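Local coordinates for protein hydrazine synthase subunit beta (Candidatus Kuenenia stuttgartiensis, PDB 5C2V) that forms part of the complex that condenses nitric oxide with ammonium to make hydrazine, where it may modulate transport of the hydroxylamine intermediate, at residues M146-P151 and D194-P199; A205-T210 and Y257-D262. All coordinates share one frame; numbering follows the deposited sequence.

How the contacts relate
Contacts 1 and 2 lie on successive blade interfaces of one beta-propeller, with centres about 10 Å apart. The blade that starts with strand 190-197 takes part in both. Its strand 190-197 faces the preceding blade in contact 1, and the adjoining strand 203-211 faces the following blade in contact 2. V196 O accepts a probable hydrogen bond from A205 N at 2.9 Å. D194 OD2 probably accepts one from M259 N, also at 2.9 Å, which ties contact 1 directly to the next blade. T210 packs on R302 and has a weak hydrogen bond to E188 O, both residues of the trimethyl glycine pocket. The side chain of Y257 is about 12 Å from a bound heme c.

Contact 1. Residues M146-P151 and D194-P199; sequences MVEISP and DVVYTP
E148 and Y197 carry an interface between consecutive blades of the beta-propeller, where the first strands of two four-stranded sheets run side by side. Strands 146-149 and 194-197 are almost parallel, 4° apart, with axes 6.4 Å from each other at closest approach. They are not paired through their backbones, and side chains meet between them. CG of E148 is anti to its backbone N (chi1 173°), and this brings E148 CG to the edge of the Y197 ring, in its plane, 3.4 Å from Y197 CD2. The bend at chi2 then places CD. Beyond it, E148 OE1 accepts a hydrogen bond from Y197 N at 3.2 Å through its anti lone pair. The carboxylate plane is turned 25° from the ring plane. OE2 has a weak, long ion pair with K103. One face of the same ring is covered by S150, whose CA makes a CH-pi contact 4.1 Å from the ring centroid. S150 CB lies over that face too, near CZ. The tyrosine is therefore met at its edge and on one face by the same segment. Further back along the strands, V195 CG1 packs against M146 CG at 4.2 Å. At the other end, P151 CG rests near P199 O at 3.7 Å. Backbone hydrogen bonds join each strand to its own blade: M146 to I159 and E148 to V157 on strand 155-160, and V196 to A205 on strand 203-211. V157 also touches E148 and Y197, while V196 meets M261 of strand 256-261 in the next blade.

Contact 2. Residues A205-T210 and Y257-D262; sequences AVTHQT and YGMAMD
T207 and M259 meet where two strands of adjacent beta-propeller blades face each other, running nearly antiparallel. The axes of strands 205-210 and 257-261 approach to 7.5 Å, with 158° between their directions. The CA atoms of T207 and Y257 are the nearest pair, 6.3 Å apart. Residues 205-210 lie on the second strand of their blade, and residues 257-261 on the first strand of the next. They belong to separate sheets, and the contact joins side chains to side chains and to backbone atoms. The side chains of T207 and M259 reach toward each other tip to tip. T207 CG2 lies 3.5 Å from M259 SD and also touches M259 CG. A205 CB meets the same sulfur at 3.9 Å. Two methyl groups of one strand thus touch the sulfur. The M259 chain is extended at chi2 but bends at chi3 (-58°), which turns CE toward the backbone of A205 and V206. I270 of strand 267-272 touches both T207 and M259, and V196 touches both A205 and M259, so the methionine is touched by three strands. CB of Y257 points away from strand 205-210, and its OH is hydrogen-bonded to E69 of the hydrazine synthase gamma subunit. What Y257 gives this contact is its carbonyl. T207 OG1 sits between its own backbone N and carbonyl carbon, and from there donates a hydrogen bond to Y257 O at 3.1 Å, coming from above the carbonyl plane, 44° out of it.

Contact 1. Residues M146-P151 and D194-P199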
loop_
_atom_site.group_PDB
_atom_site.type_symbol
_atom_site.label_atom_id
_atom_site.label_comp_id
_atom_site.label_asym_id
_atom_site.label_seq_id
_atom_site.Cartn_x
_atom_site.Cartn_y
_atom_site.Cartn_z
ATOM N N MET B 146 38.653 32.486 16.813
ATOM C CA MET B 146 38.220 33.685 16.110
ATOM C C MET B 146 37.194 34.418 16.965
ATOM O O MET B 146 36.522 33.798 17.789
ATOM C CB MET B 146 37.634 33.311 14.741
ATOM C CG MET B 146 36.959 34.438 13.970
ATOM S SD MET B 146 38.079 35.762 13.485
ATOM C CE MET B 146 38.655 35.151 11.905
ATOM N N VAL B 147 37.070 35.729 16.786
ATOM C CA VAL B 147 35.984 36.452 17.428
ATOM C C VAL B 147 35.038 36.998 16.369
ATOM O O VAL B 147 35.293 36.852 15.179
ATOM C CB VAL B 147 36.510 37.609 18.290
ATOM C CG1 VAL B 147 37.288 37.072 19.480
ATOM C CG2 VAL B 147 37.373 38.541 17.453
ATOM N N GLU B 148 33.936 37.601 16.803
ATOM C CA GLU B 148 33.069 38.363 15.909
ATOM C C GLU B 148 32.327 39.436 16.701
ATOM O O GLU B 148 31.913 39.192 17.835
ATOM C CB GLU B 148 32.086 37.434 15.186
ATOM C CG GLU B 148 31.012 38.133 14.360
ATOM C CD GLU B 148 31.501 38.603 13.000
ATOM O OE1 GLU B 148 30.757 38.435 12.011
ATOM O OE2 GLU B 148 32.615 39.158 12.916
ATOM N N ILE B 149 32.128 40.605 16.103
ATOM C CA ILE B 149 31.409 41.677 16.784
ATOM C C ILE B 149 30.017 41.877 16.192
ATOM O O ILE B 149 29.846 41.928 14.974
ATOM C CB ILE B 149 32.183 43.009 16.725
ATOM C CG1 ILE B 149 33.617 42.813 17.218
ATOM C CG2 ILE B 149 31.479 44.074 17.552
ATOM C CD1 ILE B 149 34.422 44.092 17.274
ATOM N N SER B 150 29.026 41.979 17.072
ATOM C CA SER B 150 27.641 42.192 16.671
ATOM C C SER B 150 27.463 43.550 15.990
ATOM O O SER B 150 28.235 44.475 16.243
ATOM C CB SER B 150 26.723 42.081 17.889
ATOM O OG SER B 150 27.072 43.032 18.879
ATOM N N PRO B 151 26.450 43.668 15.113
ATOM C CA PRO B 151 26.185 44.918 14.388
ATOM C C PRO B 151 25.950 46.122 15.302
ATOM O O PRO B 151 26.270 47.244 14.911
ATOM C CB PRO B 151 24.918 44.598 13.580
ATOM C CG PRO B 151 24.344 43.367 14.208
ATOM C CD PRO B 151 25.521 42.602 14.707
ATOM N N ASP B 194 35.434 29.085 12.452
ATOM C CA ASP B 194 34.930 30.441 12.220
ATOM C C ASP B 194 33.634 30.735 12.976
ATOM O O ASP B 194 32.927 29.817 13.392
ATOM C CB ASP B 194 34.725 30.679 10.721
ATOM C CG ASP B 194 34.935 32.130 10.326
ATOM O OD1 ASP B 194 34.913 33.003 11.218
ATOM O OD2 ASP B 194 35.130 32.396 9.120
ATOM N N VAL B 195 33.324 32.016 13.144
ATOM C CA VAL B 195 32.007 32.431 13.622
ATOM C C VAL B 195 31.555 33.720 12.927
ATOM O O VAL B 195 32.323 34.677 12.831
ATOM C CB VAL B 195 31.996 32.629 15.154
ATOM C CG1 VAL B 195 33.212 33.430 15.608
ATOM C CG2 VAL B 195 30.697 33.283 15.609
ATOM N N VAL B 196 30.317 33.747 12.438
ATOM C CA VAL B 196 29.788 34.969 11.828
ATOM C C VAL B 196 28.436 35.372 12.410
ATOM O O VAL B 196 27.712 34.543 12.953
ATOM C CB VAL B 196 29.639 34.831 10.297
ATOM C CG1 VAL B 196 30.999 34.663 9.638
ATOM C CG2 VAL B 196 28.714 33.678 9.947
ATOM N N TYR B 197 28.112 36.656 12.288
ATOM C CA TYR B 197 26.841 37.196 12.762
ATOM C C TYR B 197 25.902 37.493 11.601
ATOM O O TYR B 197 26.343 37.869 10.515
ATOM C CB TYR B 197 27.063 38.475 13.575
ATOM C CG TYR B 197 26.873 38.329 15.070
ATOM C CD1 TYR B 197 25.602 38.276 15.627
ATOM C CD2 TYR B 197 27.964 38.275 15.926
ATOM C CE1 TYR B 197 25.426 38.155 16.994
ATOM C CE2 TYR B 197 27.798 38.155 17.291
ATOM C CZ TYR B 197 26.527 38.093 17.821
ATOM O OH TYR B 197 26.359 37.973 19.181
ATOM N N THR B 198 24.604 37.323 11.832
ATOM C CA THR B 198 23.602 37.737 10.860
ATOM C C THR B 198 23.417 39.250 10.952
ATOM O O THR B 198 23.566 39.824 12.030
ATOM C CB THR B 198 22.254 37.022 11.088
ATOM O OG1 THR B 198 21.816 37.236 12.436
ATOM C CG2 THR B 198 22.395 35.529 10.836
ATOM N N PRO B 199 23.108 39.901 9.818
ATOM C CA PRO B 199 22.954 41.360 9.744
ATOM C C PRO B 199 21.999 41.947 10.787
ATOM O O PRO B 199 22.184 43.092 11.196
ATOM C CB PRO B 199 22.404 41.574 8.334
ATOM C CG PRO B 199 22.970 40.446 7.553
ATOM C CD PRO B 199 22.989 39.272 8.489
#

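Contact 2. Residues A205-T210 and Y257-D262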
loop_
_atom_site.group_PDB
_atom_site.type_symbol
_atom_site.label_atom_id
_atom_site.label_comp_id
_atom_site.label_asym_id
_atom_site.label_seq_id
_atom_site.Cartn_x
_atom_site.Cartn_y
_atom_site.Cartn_z
ATOM N N ALA B 205 26.524 31.897 13.032
ATOM C CA ALA B 205 26.868 30.644 12.372
ATOM C C ALA B 205 28.284 30.224 12.747
ATOM O O ALA B 205 29.194 31.057 12.803
ATOM C CB ALA B 205 26.729 30.775 10.864
ATOM N N VAL B 206 28.455 28.933 13.023
ATOM C CA VAL B 206 29.756 28.378 13.382
ATOM C C VAL B 206 30.032 27.079 12.627
ATOM O O VAL B 206 29.292 26.107 12.764
ATOM C CB VAL B 206 29.855 28.104 14.899
ATOM C CG1 VAL B 206 31.142 27.359 15.224
ATOM C CG2 VAL B 206 29.766 29.403 15.690
ATOM N N THR B 207 31.100 27.061 11.835
ATOM C CA THR B 207 31.488 25.856 11.106
ATOM C C THR B 207 32.348 24.938 11.966
ATOM O O THR B 207 33.274 25.396 12.637
ATOM C CB THR B 207 32.261 26.191 9.817
ATOM O OG1 THR B 207 33.198 27.244 10.078
ATOM C CG2 THR B 207 31.308 26.628 8.721
ATOM N N HIS B 208 32.045 23.644 11.939
ATOM C CA HIS B 208 32.795 22.674 12.729
ATOM C C HIS B 208 32.573 21.243 12.253
ATOM O O HIS B 208 31.889 21.001 11.257
ATOM C CB HIS B 208 32.415 22.784 14.207
ATOM C CG HIS B 208 31.004 22.382 14.497
ATOM N ND1 HIS B 208 30.638 21.080 14.761
ATOM C CD2 HIS B 208 29.863 23.113 14.564
ATOM C CE1 HIS B 208 29.337 21.024 14.978
ATOM N NE2 HIS B 208 28.844 22.244 14.864
ATOM N N GLN B 209 33.164 20.299 12.979
ATOM C CA GLN B 209 32.992 18.882 12.690
ATOM C C GLN B 209 32.400 18.145 13.882
ATOM O O GLN B 209 32.587 18.544 15.031
ATOM C CB GLN B 209 34.327 18.241 12.301
ATOM C CG GLN B 209 34.776 18.533 10.882
ATOM C CD GLN B 209 36.005 17.737 10.491
ATOM O OE1 GLN B 209 36.972 17.654 11.247
ATOM N NE2 GLN B 209 35.970 17.140 9.305
ATOM N N THR B 210 31.675 17.069 13.597
ATOM C CA THR B 210 31.159 16.189 14.630
ATOM C C THR B 210 31.836 14.831 14.539
ATOM O O THR B 210 31.563 14.052 13.622
ATOM C CB THR B 210 29.634 16.006 14.509
ATOM O OG1 THR B 210 28.986 17.284 14.546
ATOM C CG2 THR B 210 29.103 15.128 15.633
ATOM N N TYR B 257 35.827 25.663 6.849
ATOM C CA TYR B 257 36.663 26.637 7.549
ATOM C C TYR B 257 36.107 28.053 7.606
ATOM O O TYR B 257 35.595 28.489 8.635
ATOM C CB TYR B 257 38.043 26.704 6.892
ATOM C CG TYR B 257 39.074 25.776 7.482
ATOM C CD1 TYR B 257 38.858 24.409 7.521
ATOM C CD2 TYR B 257 40.276 26.267 7.975
ATOM C CE1 TYR B 257 39.801 23.553 8.049
ATOM C CE2 TYR B 257 41.230 25.418 8.502
ATOM C CZ TYR B 257 40.984 24.061 8.539
ATOM O OH TYR B 257 41.922 23.203 9.063
ATOM N N GLY B 258 36.208 28.759 6.486
ATOM C CA GLY B 258 35.889 30.173 6.446
ATOM C C GLY B 258 34.436 30.441 6.132
ATOM O O GLY B 258 33.787 29.662 5.435
ATOM N N MET B 259 33.926 31.557 6.635
ATOM C CA MET B 259 32.542 31.920 6.383
ATOM C C MET B 259 32.375 33.376 5.978
ATOM O O MET B 259 33.072 34.265 6.469
ATOM C CB MET B 259 31.677 31.626 7.608
ATOM C CG MET B 259 31.195 30.189 7.686
ATOM S SD MET B 259 30.079 29.930 9.075
ATOM C CE MET B 259 31.132 30.434 10.429
ATOM N N ALA B 260 31.438 33.602 5.065
ATOM C CA ALA B 260 31.069 34.941 4.641
ATOM C C ALA B 260 29.551 35.073 4.656
ATOM O O ALA B 260 28.840 34.269 4.049
ATOM C CB ALA B 260 31.625 35.240 3.259
ATOM N N MET B 261 29.064 36.084 5.369
ATOM C CA MET B 261 27.632 36.315 5.503
ATOM C C MET B 261 27.154 37.381 4.526
ATOM O O MET B 261 27.739 38.462 4.441
ATOM C CB MET B 261 27.290 36.726 6.938
ATOM C CG MET B 261 25.827 37.080 7.158
ATOM S SD MET B 261 24.729 35.657 7.021
ATOM C CE MET B 261 25.232 34.703 8.451
ATOM N N ASP B 262 26.094 37.066 3.786
ATOM C CA ASP B 262 25.482 38.020 2.867
ATOM C C ASP B 262 25.033 39.261 3.632
ATOM O O ASP B 262 24.468 39.145 4.721
ATOM C CB ASP B 262 24.300 37.375 2.137
ATOM C CG ASP B 262 23.735 38.256 1.041
ATOM O OD1 ASP B 262 24.208 38.150 -0.111
ATOM O OD2 ASP B 262 22.822 39.058 1.330
#